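Local coordinates for putative amidohydrolase (Unidentified, PDB 3FEQ), which probably acts as a zinc-dependent prolidase of the amidohydrolase superfamily, hydrolysing dipeptides that end in proline, at residues C[12-17]-C[382-387]; C[202-207]-C[298-303]. All coordinates share one frame; numbering follows the deposited sequence.

Contact 1 (C[12-17]-C[382-387]); sequences NVLDLE and GNPLED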
loop_
_atom_site.group_PDB
_atom_site.type_symbol
_atom_site.label_atom_id
_atom_site.label_comp_id
_atom_site.label_asym_id
_atom_site.label_seq_id
_atom_site.Cartn_x
_atom_site.Cartn_y
_atom_site.Cartn_z
ATOM N N ASN C 12 41.631 28.223 41.995
ATOM C CA ASN C 12 42.781 28.028 41.127
ATOM C C ASN C 12 42.318 27.668 39.722
ATOM O O ASN C 12 42.015 26.518 39.423
ATOM C CB ASN C 12 43.706 26.955 41.696
ATOM C CG ASN C 12 43.843 27.047 43.200
ATOM O OD1 ASN C 12 43.630 26.070 43.911
ATOM N ND2 ASN C 12 44.185 28.229 43.693
ATOM N N VAL C 13 42.219 28.682 38.877
ATOM C CA VAL C 13 41.579 28.546 37.581
ATOM C C VAL C 13 42.487 27.843 36.583
ATOM O O VAL C 13 43.586 28.305 36.289
ATOM C CB VAL C 13 41.148 29.920 37.037
ATOM C CG1 VAL C 13 40.783 29.837 35.567
ATOM C CG2 VAL C 13 39.986 30.461 37.846
ATOM N N LEU C 14 42.022 26.712 36.075
ATOM C CA LEU C 14 42.793 25.950 35.121
ATOM C C LEU C 14 42.733 26.639 33.781
ATOM O O LEU C 14 41.661 26.830 33.218
ATOM C CB LEU C 14 42.241 24.538 34.993
ATOM C CG LEU C 14 43.254 23.425 34.734
ATOM C CD1 LEU C 14 42.509 22.118 34.520
ATOM C CD2 LEU C 14 44.169 23.717 33.552
ATOM N N ASP C 15 43.897 27.030 33.287
ATOM C CA ASP C 15 44.011 27.478 31.920
ATOM C C ASP C 15 44.717 26.416 31.114
ATOM O O ASP C 15 45.798 25.961 31.482
ATOM C CB ASP C 15 44.774 28.790 31.844
ATOM C CG ASP C 15 44.646 29.449 30.493
ATOM O OD1 ASP C 15 45.365 29.030 29.557
ATOM O OD2 ASP C 15 43.819 30.378 30.365
ATOM N N LEU C 16 44.111 26.056 29.991
ATOM C CA LEU C 16 44.416 24.805 29.321
ATOM C C LEU C 16 45.398 24.937 28.165
ATOM O O LEU C 16 46.149 24.006 27.882
ATOM C CB LEU C 16 43.129 24.115 28.873
ATOM C CG LEU C 16 42.418 23.385 30.010
ATOM C CD1 LEU C 16 40.914 23.516 29.887
ATOM C CD2 LEU C 16 42.842 21.935 30.052
ATOM N N GLU C 17 45.408 26.088 27.503
ATOM C CA GLU C 17 46.323 26.304 26.383
ATOM C C GLU C 17 47.733 26.616 26.868
ATOM O O GLU C 17 48.700 26.463 26.121
ATOM C CB GLU C 17 45.814 27.396 25.434
ATOM C CG GLU C 17 45.211 28.614 26.119
ATOM C CD GLU C 17 43.696 28.514 26.287
ATOM O OE1 GLU C 17 43.217 27.582 26.975
ATOM O OE2 GLU C 17 42.981 29.384 25.742
ATOM N N GLY C 382 41.384 19.400 44.630
ATOM C CA GLY C 382 42.684 18.856 44.291
ATOM C C GLY C 382 43.094 19.339 42.925
ATOM O O GLY C 382 42.360 20.080 42.280
ATOM N N ASN C 383 44.266 18.915 42.476
ATOM C CA ASN C 383 44.816 19.413 41.234
ATOM C C ASN C 383 45.000 18.299 40.211
ATOM O O ASN C 383 45.863 17.438 40.372
ATOM C CB ASN C 383 46.135 20.127 41.501
ATOM C CG ASN C 383 46.860 20.481 40.234
ATOM O OD1 ASN C 383 46.287 21.096 39.334
ATOM N ND2 ASN C 383 48.117 20.059 40.131
ATOM N N PRO C 384 44.181 18.314 39.150
ATOM C CA PRO C 384 44.168 17.264 38.139
ATOM C C PRO C 384 45.457 17.245 37.335
ATOM O O PRO C 384 45.882 16.191 36.854
ATOM C CB PRO C 384 42.984 17.650 37.248
ATOM C CG PRO C 384 42.835 19.105 37.423
ATOM C CD PRO C 384 43.202 19.370 38.852
ATOM N N LEU C 385 46.100 18.401 37.242
ATOM C CA LEU C 385 47.312 18.531 36.462
ATOM C C LEU C 385 48.434 17.663 37.024
ATOM O O LEU C 385 49.372 17.340 36.307
ATOM C CB LEU C 385 47.735 19.996 36.390
ATOM C CG LEU C 385 47.890 20.625 35.001
ATOM C CD1 LEU C 385 46.958 19.967 34.012
ATOM C CD2 LEU C 385 47.647 22.134 35.032
ATOM N N GLU C 386 48.307 17.245 38.283
ATOM C CA GLU C 386 49.285 16.349 38.899
ATOM C C GLU C 386 48.727 15.012 39.350
ATOM O O GLU C 386 49.415 13.998 39.291
ATOM C CB GLU C 386 49.973 17.029 40.069
ATOM C CG GLU C 386 51.416 17.379 39.780
ATOM C CD GLU C 386 51.828 18.680 40.425
ATOM O OE1 GLU C 386 52.226 19.609 39.689
ATOM O OE2 GLU C 386 51.729 18.782 41.668
ATOM N N ASP C 387 47.501 15.014 39.850
ATOM C CA ASP C 387 46.795 13.764 40.077
ATOM C C ASP C 387 45.549 13.660 39.198
ATOM O O ASP C 387 44.545 14.325 39.438
ATOM C CB ASP C 387 46.432 13.595 41.552
ATOM C CG ASP C 387 45.716 12.283 41.829
ATOM O OD1 ASP C 387 46.044 11.264 41.173
ATOM O OD2 ASP C 387 44.822 12.271 42.702
#
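L14, on strand 11-15, reaches the loop 382-387 with its two methyl groups, one turned to P384 and the other to L385. Traced outward, the side chain has nothing of that loop close to L14 CB, which stays 5.9 Å from L385 CD2. The branch point L14 CG comes nearer, 4.6 Å from L385 CD2, and the touching is left to the tips. L14 CD1 is anti to CA (chi2 -175°) and therefore carries the chain on in an extended line, ending 4.2 Å from P384 CG; leucine and proline ring slide past each other in opposite senses. L14 CD2 leaves the branch on another side and lies 4.1 Å from L385 CD2, the two leucines meeting at a slant. The setting is the small beta domain, as in many amidohydrolases, that strands from both chain ends appear to form beside the TIM barrel: strand 11-15 runs parallel to strand 56-66, and the loop leaves strand 377-380, which pairs antiparallel with that same strand 56-66. L349 of helix 345-351 touches L14, P384 and L385 alike, adding to the apolar cluster. Local bonds help shape the loop. N383 O accepts from two backbone donors, D387 N at 3.0 Å and E386 N at 3.2 Å, folding the chain back through P384 and L385. N383 OD1 adds a weak bond to L385 N, 3.4 Å long with an N-H...O angle of 145°, in the manner of an Asx turn. Before it, G382 O takes a hydrogen bond from the hydroxyl of T56.

Contact 2 (C[202-207]-C[298-303]); sequences DPIANT and ASVQQK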
loop_
_atom_site.group_PDB
_atom_site.type_symbol
_atom_site.label_atom_id
_atom_site.label_comp_id
_atom_site.label_asym_id
_atom_site.label_seq_id
_atom_site.Cartn_x
_atom_site.Cartn_y
_atom_site.Cartn_z
ATOM N N ASP C 202 27.901 -8.313 11.616
ATOM C CA ASP C 202 29.036 -7.687 10.933
ATOM C C ASP C 202 30.358 -7.873 11.667
ATOM O O ASP C 202 30.535 -7.352 12.771
ATOM C CB ASP C 202 28.780 -6.194 10.689
ATOM C CG ASP C 202 28.084 -5.517 11.865
ATOM O OD1 ASP C 202 28.714 -4.654 12.522
ATOM O OD2 ASP C 202 26.904 -5.846 12.131
ATOM N N PRO C 203 31.293 -8.626 11.056
ATOM C CA PRO C 203 32.675 -8.645 11.520
ATOM C C PRO C 203 33.337 -7.277 11.387
ATOM O O PRO C 203 33.092 -6.546 10.419
ATOM C CB PRO C 203 33.346 -9.659 10.592
ATOM C CG PRO C 203 32.467 -9.751 9.419
ATOM C CD PRO C 203 31.089 -9.532 9.915
ATOM N N ILE C 204 34.172 -6.947 12.366
ATOM C CA ILE C 204 34.764 -5.617 12.494
ATOM C C ILE C 204 35.676 -5.211 11.314
ATOM O O ILE C 204 35.794 -4.028 10.986
ATOM C CB ILE C 204 35.477 -5.461 13.870
ATOM C CG1 ILE C 204 36.778 -4.678 13.728
ATOM C CG2 ILE C 204 35.737 -6.829 14.500
ATOM C CD1 ILE C 204 37.642 -4.730 14.933
ATOM N N ALA C 205 36.244 -6.200 10.630
ATOM C CA ALA C 205 37.184 -5.947 9.537
ATOM C C ALA C 205 36.604 -5.229 8.318
ATOM O O ALA C 205 37.341 -4.565 7.584
ATOM C CB ALA C 205 37.881 -7.243 9.107
ATOM N N ASN C 206 35.303 -5.360 8.077
ATOM C CA ASN C 206 34.768 -4.837 6.821
ATOM C C ASN C 206 33.957 -3.546 6.871
ATOM O O ASN C 206 33.483 -3.129 7.922
ATOM C CB ASN C 206 34.086 -5.914 5.974
ATOM C CG ASN C 206 32.994 -6.640 6.712
ATOM O OD1 ASN C 206 33.178 -7.779 7.145
ATOM N ND2 ASN C 206 31.829 -6.006 6.822
ATOM N N THR C 207 33.833 -2.918 5.708
ATOM C CA THR C 207 33.415 -1.534 5.588
ATOM C C THR C 207 31.926 -1.494 5.331
ATOM O O THR C 207 31.335 -2.494 4.945
ATOM C CB THR C 207 34.110 -0.885 4.394
ATOM O OG1 THR C 207 33.665 -1.514 3.174
ATOM C CG2 THR C 207 35.631 -1.028 4.534
ATOM N N ALA C 298 37.632 -8.737 22.298
ATOM C CA ALA C 298 38.998 -9.129 22.661
ATOM C C ALA C 298 40.059 -8.383 21.845
ATOM O O ALA C 298 41.087 -7.953 22.380
ATOM C CB ALA C 298 39.172 -10.647 22.520
ATOM N N SER C 299 39.767 -8.175 20.564
ATOM C CA SER C 299 40.762 -7.709 19.604
ATOM C C SER C 299 40.982 -6.197 19.621
ATOM O O SER C 299 42.103 -5.730 19.436
ATOM C CB SER C 299 40.393 -8.168 18.189
ATOM O OG SER C 299 39.189 -7.569 17.744
ATOM N N VAL C 300 39.911 -5.436 19.814
ATOM C CA VAL C 300 39.961 -3.990 19.606
ATOM C C VAL C 300 40.644 -3.230 20.731
ATOM O O VAL C 300 41.192 -2.152 20.508
ATOM C CB VAL C 300 38.567 -3.377 19.357
ATOM C CG1 VAL C 300 38.353 -3.158 17.889
ATOM C CG2 VAL C 300 37.472 -4.257 19.931
ATOM N N GLN C 301 40.621 -3.797 21.933
ATOM C CA GLN C 301 41.194 -3.140 23.105
ATOM C C GLN C 301 42.711 -3.233 23.108
ATOM O O GLN C 301 43.382 -2.414 23.735
ATOM C CB GLN C 301 40.641 -3.759 24.382
ATOM C CG GLN C 301 40.561 -5.271 24.333
ATOM C CD GLN C 301 40.671 -5.903 25.696
ATOM O OE1 GLN C 301 40.922 -7.101 25.813
ATOM N NE2 GLN C 301 40.486 -5.101 26.741
ATOM N N GLN C 302 43.230 -4.259 22.427
ATOM C CA GLN C 302 44.669 -4.472 22.271
ATOM C C GLN C 302 45.303 -3.220 21.699
ATOM O O GLN C 302 45.979 -2.466 22.410
ATOM C CB GLN C 302 44.948 -5.649 21.321
ATOM C CG GLN C 302 44.093 -6.887 21.553
ATOM C CD GLN C 302 44.315 -7.498 22.915
ATOM O OE1 GLN C 302 45.363 -8.082 23.177
ATOM N NE2 GLN C 302 43.331 -7.358 23.795
ATOM N N LYS C 303 45.021 -2.984 20.421
ATOM C CA LYS C 303 45.565 -1.844 19.695
ATOM C C LYS C 303 45.023 -0.508 20.199
ATOM O O LYS C 303 45.461 0.552 19.751
ATOM C CB LYS C 303 45.286 -1.994 18.199
ATOM C CG LYS C 303 46.502 -2.366 17.374
ATOM C CD LYS C 303 46.747 -3.866 17.346
ATOM C CE LYS C 303 48.064 -4.178 16.648
ATOM N NZ LYS C 303 48.228 -5.629 16.388
#
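I204 extends from its loop to touch two consecutive residues of 298-303, S299 and V300, with a single methyl, CD1. It occupies the second position of a type I beta turn, P203 to N206, and its CD1 is anti to CA (chi2 -168°), which extends the side chain far enough for its terminal methyl to reach V300. At the start of the helical segment, A298 offers its carbonyl to a weak bond from Q302 NE2 (2.7 Å to A298 O, N-H...O angle 117°). S299 comes next, lying at the edge of the contact: its OG is 4.3 Å from I204 CD1 and makes a weak hydrogen bond back to K296 O. V300 then gives the principal partner, its CG1 being 3.4 Å from I204 CD1, with the two side chains running past each other in opposite directions. Y233 of strand 228-234 touches both of them, and V197 and Y277 also pack on V300, whose carbonyl accepts a hydrogen bond from N253 ND2. Q301 continues the packing on helix 274-282, meeting Y277, D278 and A281. The loop thus rests against a helical segment probably at the rim of the amidohydrolase barrel, while its N206 and T207 pack on N225 and A223 of a second subunit. Since no hydrogen bond or salt bridge spans the two segments, what joins them directly is apolar packing, which sets proximity but little direction.

The two contacts belong to different parts of the molecule: contact 1 joins strand 11-15 to the loop after strand 377-380, whereas contact 2 lies beside strand 228-234. Their centres are 36 Å apart and their nearest atoms about 22 Å, so neither touches the other. Each nevertheless adjoins a strand that leads to the zinc ions. Strand 56-66, beside contact 1, runs on to H65, and H67 lies just beyond; with D323 they bind one zinc. Strand 228-234 holds H231, which with H251 binds the other zinc, together with Y233, which packs on contact 2. Contact 2 is also near the metal in space, the V300 side chain being about 10 Å from a zinc ion.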